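Local structure of acetyltransferase of GNAT family (Staphylococcus aureus subsp. aureus Mu50, 3D8P) at residues A[67-71]-A[99-103]; A[77-81]-A[111-117]. The protein probably transfers an acetyl group from acetyl-coenzyme A to an acceptor substrate, as members of the GNAT acetyltransferase family do. The contacts are given in a common frame with arbitrary orientation. Numbering follows the deposited sequence.

Contact 1 of 2, residues A[67-71]-A[99-103]; sequences GTIGL and LLDKV
Strand 67-71 is fully extended and helix 99-103 runs roughly alongside it at a signed crossing angle of -26°, the two sharing nearly the same N-to-C direction with axes 8.9 Å apart at closest. In register, I69 sits opposite L99 (CA-CA 6.4 Å) and L71 opposite V103 (CA-CA 7.6 Å), so one helical turn, closed by V103 N to L99 O at 3.1 Å, spans two strand residues. No hydrogen bond joins the segments; the chemistry is apolar. I69, in the tt rotamer, points toward the helix: its CG2 meets L99 CD2 at 4.0 Å and V103 CG2 at 3.5 Å, while its CD1 reaches L100 N at 3.8 Å. L71 CD1 touches V103 CG1 at 3.9 Å. Against the backbone, L99 CD1 rests 3.6 Å from T68 O and 3.9 Å from G67 C. T68 faces away, its OG1 bonded to K83 O. Such a leucine- and valine-lined helix covering one face of the central sheet is part of the GNAT fold.

Contact 2 of 2, residues A[77-81]-A[111-117]; sequences NMSAL and NIDGIYL
Strands 78-81 and 114-117 run parallel, at 40° with axes 4.4 Å apart at closest, pairing A80 with Y116 (CA-CA 4.7 Å). Y116 engages the neighbouring strand through both its N and its O: Y116 N to S79 O (2.8 Å) and L81 N to Y116 O (2.9 Å). Nearer the start of both segments, D113 N donates to N77 O (2.9 Å). On one face, the side chain of M78, present as selenomethionine (chi1 and chi2 both m), fills the hollow over G114, with SE 3.7 Å from G114 N. Beside it stands the Y116 ring: M78 CG lies 4.0 Å from Y116 CE2 at the ring edge, and SE is 5.4 Å from the centroid, an oblique Met-aromatic contact. On the other face, S79 OG (chi1 p) tucks between I112 CG2 and I115 CG1, both 3.5 Å away, and donates to G114 O at 2.7 Å. I115 CG2 abuts L81 CB at 3.8 Å, and L81 CD2 meets L117 CD2 at 4.0 Å. N111, with positive phi, is the C-prime residue of the Schellman motif ending helix 95-109. That helix packs on I115 and L81, completing the beta-alpha-beta crossover between these neighbouring parallel strands of the GNAT fold.

Contact 1 includes part of helix 95-109, whereas contact 2 pairs two strands that this helix connects; both reach the same mixed sheet, in which strands 65-73 and 78-86 are antiparallel neighbours. Contact 1 is core: its touching residues are all buried, its centre is about 6 Å from that of the chain, and it lacks hydrogen bonds across the segments. Contact 2, centred about 12 Å out, is partly buried and bonded largely through backbone, with N77 and N111 exposed at its outer end. Their centres are about 13 Å apart, yet they touch: I69 CD1 lies 3.8 Å from L81 CD1, and L71 CD1 3.4 Å from S79 OG. V103, packed on L81 and I115, extends the helix-sheet core of contact 1 to contact 2.

Contact 1 of 2, residues A[67-71]-A[99-103]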
# COMPACT_ATOMS: atom_id res chain seq x y z
N GLY A 67 -7.61 0.25 7.68
CA GLY A 67 -6.90 -0.08 6.49
C GLY A 67 -5.96 1.04 6.03
O GLY A 67 -6.15 2.23 6.36
N THR A 68 -4.95 0.65 5.25
CA THR A 68 -3.96 1.59 4.76
C THR A 68 -3.56 1.25 3.33
O THR A 68 -3.65 0.09 2.89
CB THR A 68 -2.66 1.60 5.65
OG1 THR A 68 -2.03 0.32 5.59
CG2 THR A 68 -2.97 1.97 7.12
N ILE A 69 -3.08 2.27 2.62
CA ILE A 69 -2.52 2.04 1.27
C ILE A 69 -1.67 3.24 0.90
O ILE A 69 -2.10 4.37 1.05
CB ILE A 69 -3.63 1.78 0.20
CG1 ILE A 69 -3.08 1.01 -1.01
CG2 ILE A 69 -4.30 3.08 -0.26
CD1 ILE A 69 -4.16 0.65 -2.03
N GLY A 70 -0.47 2.98 0.43
CA GLY A 70 0.45 4.01 -0.02
C GLY A 70 0.83 3.83 -1.49
O GLY A 70 0.73 2.74 -2.05
N LEU A 71 1.27 4.92 -2.10
CA LEU A 71 1.77 4.89 -3.46
C LEU A 71 2.94 5.83 -3.57
O LEU A 71 2.86 7.01 -3.13
CB LEU A 71 0.70 5.34 -4.47
CG LEU A 71 1.07 5.14 -5.95
CD1 LEU A 71 0.63 3.78 -6.49
CD2 LEU A 71 0.52 6.22 -6.84
N LEU A 99 -9.84 0.89 -1.02
CA LEU A 99 -8.53 1.54 -0.94
C LEU A 99 -7.86 1.57 -2.32
O LEU A 99 -7.44 2.63 -2.78
CB LEU A 99 -7.61 0.83 0.07
CG LEU A 99 -7.93 1.13 1.54
CD1 LEU A 99 -7.23 0.15 2.44
CD2 LEU A 99 -7.58 2.58 1.91
N LEU A 100 -7.80 0.41 -2.98
CA LEU A 100 -7.20 0.31 -4.30
C LEU A 100 -7.88 1.21 -5.33
O LEU A 100 -7.22 1.93 -6.08
CB LEU A 100 -7.23 -1.13 -4.80
CG LEU A 100 -6.47 -1.49 -6.08
CD1 LEU A 100 -5.03 -1.00 -5.99
CD2 LEU A 100 -6.57 -3.01 -6.34
N ASP A 101 -9.20 1.16 -5.36
CA ASP A 101 -10.00 2.02 -6.24
C ASP A 101 -9.67 3.51 -6.07
O ASP A 101 -9.63 4.26 -7.06
CB ASP A 101 -11.50 1.81 -5.94
CG ASP A 101 -12.05 0.48 -6.49
OD1 ASP A 101 -11.39 -0.15 -7.35
OD2 ASP A 101 -13.16 0.09 -6.08
N LYS A 102 -9.43 3.93 -4.82
CA LYS A 102 -9.08 5.31 -4.51
C LYS A 102 -7.75 5.65 -5.13
O LYS A 102 -7.57 6.73 -5.68
CB LYS A 102 -9.01 5.52 -3.00
CG LYS A 102 -8.75 6.95 -2.55
CD LYS A 102 -9.82 7.90 -3.01
CE LYS A 102 -9.69 9.23 -2.35
NZ LYS A 102 -10.65 10.21 -2.92
N VAL A 103 -6.79 4.74 -4.97
CA VAL A 103 -5.48 4.87 -5.60
C VAL A 103 -5.63 4.89 -7.15
O VAL A 103 -5.12 5.80 -7.79
CB VAL A 103 -4.48 3.74 -5.11
CG1 VAL A 103 -3.21 3.67 -5.95
CG2 VAL A 103 -4.11 3.94 -3.64

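Contact 2 of 2, residues A[77-81]-A[111-117]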
# COMPACT_ATOMS: atom_id res chain seq x y z
N ASN A 77 6.46 7.95 -15.50
CA ASN A 77 5.05 7.96 -15.14
C ASN A 77 4.52 6.65 -14.58
O ASN A 77 3.32 6.37 -14.70
CB ASN A 77 4.19 8.44 -16.31
CG ASN A 77 4.53 9.83 -16.72
OD1 ASN A 77 4.67 10.72 -15.87
ND2 ASN A 77 4.72 10.05 -18.02
N MSE A 78 5.38 5.88 -13.92
CA MSE A 78 4.95 4.69 -13.25
C MSE A 78 4.86 4.96 -11.74
O MSE A 78 5.14 6.06 -11.28
CB MSE A 78 5.89 3.54 -13.58
CG MSE A 78 5.93 3.15 -15.06
SE MSE A 78 4.22 2.41 -15.58
CE MSE A 78 4.73 1.41 -17.14
N SER A 79 4.46 3.95 -10.99
CA SER A 79 4.27 4.10 -9.54
C SER A 79 4.47 2.76 -8.85
O SER A 79 4.46 1.71 -9.52
CB SER A 79 2.86 4.60 -9.26
OG SER A 79 1.90 3.64 -9.66
N ALA A 80 4.68 2.81 -7.54
CA ALA A 80 4.79 1.63 -6.70
C ALA A 80 3.81 1.69 -5.52
O ALA A 80 3.76 2.69 -4.77
CB ALA A 80 6.21 1.47 -6.21
N LEU A 81 3.06 0.60 -5.35
CA LEU A 81 2.13 0.45 -4.23
C LEU A 81 2.92 0.03 -2.98
O LEU A 81 3.83 -0.78 -3.07
CB LEU A 81 1.04 -0.56 -4.56
CG LEU A 81 -0.29 -0.46 -3.83
CD1 LEU A 81 -1.08 0.79 -4.29
CD2 LEU A 81 -1.16 -1.71 -4.03
N ASN A 111 -2.09 11.27 -14.17
CA ASN A 111 -1.40 10.72 -15.37
C ASN A 111 -0.36 9.63 -15.09
O ASN A 111 0.72 9.61 -15.70
CB ASN A 111 -0.80 11.88 -16.18
CG ASN A 111 -1.87 12.83 -16.69
OD1 ASN A 111 -2.77 12.42 -17.43
ND2 ASN A 111 -1.80 14.10 -16.26
N ILE A 112 -0.68 8.75 -14.16
CA ILE A 112 0.17 7.60 -13.84
C ILE A 112 -0.36 6.44 -14.68
O ILE A 112 -1.55 6.14 -14.66
CB ILE A 112 0.19 7.29 -12.34
CG1 ILE A 112 0.93 8.42 -11.61
CG2 ILE A 112 0.85 5.94 -12.05
CD1 ILE A 112 0.82 8.34 -10.10
N ASP A 113 0.55 5.83 -15.43
CA ASP A 113 0.24 4.76 -16.36
C ASP A 113 0.14 3.37 -15.78
O ASP A 113 -0.47 2.47 -16.38
CB ASP A 113 1.31 4.76 -17.45
CG ASP A 113 1.19 5.96 -18.37
OD1 ASP A 113 0.05 6.41 -18.56
OD2 ASP A 113 2.21 6.45 -18.89
N GLY A 114 0.71 3.17 -14.60
CA GLY A 114 0.74 1.82 -14.05
C GLY A 114 1.24 1.79 -12.65
O GLY A 114 1.81 2.76 -12.20
N ILE A 115 1.06 0.64 -12.01
CA ILE A 115 1.36 0.40 -10.62
C ILE A 115 2.11 -0.92 -10.47
O ILE A 115 1.58 -1.99 -10.82
CB ILE A 115 0.05 0.30 -9.75
CG1 ILE A 115 -0.86 1.53 -9.96
CG2 ILE A 115 0.39 0.10 -8.26
CD1 ILE A 115 -2.18 1.48 -9.22
N TYR A 116 3.34 -0.82 -9.98
CA TYR A 116 4.16 -1.96 -9.64
C TYR A 116 4.05 -2.20 -8.15
O TYR A 116 3.74 -1.29 -7.40
CB TYR A 116 5.64 -1.68 -9.98
CG TYR A 116 5.97 -1.71 -11.45
CD1 TYR A 116 6.34 -2.89 -12.06
CD2 TYR A 116 5.95 -0.55 -12.23
CE1 TYR A 116 6.66 -2.94 -13.39
CE2 TYR A 116 6.27 -0.60 -13.59
CZ TYR A 116 6.63 -1.81 -14.15
OH TYR A 116 6.97 -1.92 -15.47
N LEU A 117 4.32 -3.41 -7.71
CA LEU A 117 4.46 -3.69 -6.29
C LEU A 117 5.32 -4.92 -6.09
O LEU A 117 5.42 -5.77 -6.96
CB LEU A 117 3.09 -3.86 -5.60
CG LEU A 117 2.21 -5.08 -5.87
CD1 LEU A 117 2.56 -6.23 -4.95
CD2 LEU A 117 0.76 -4.74 -5.76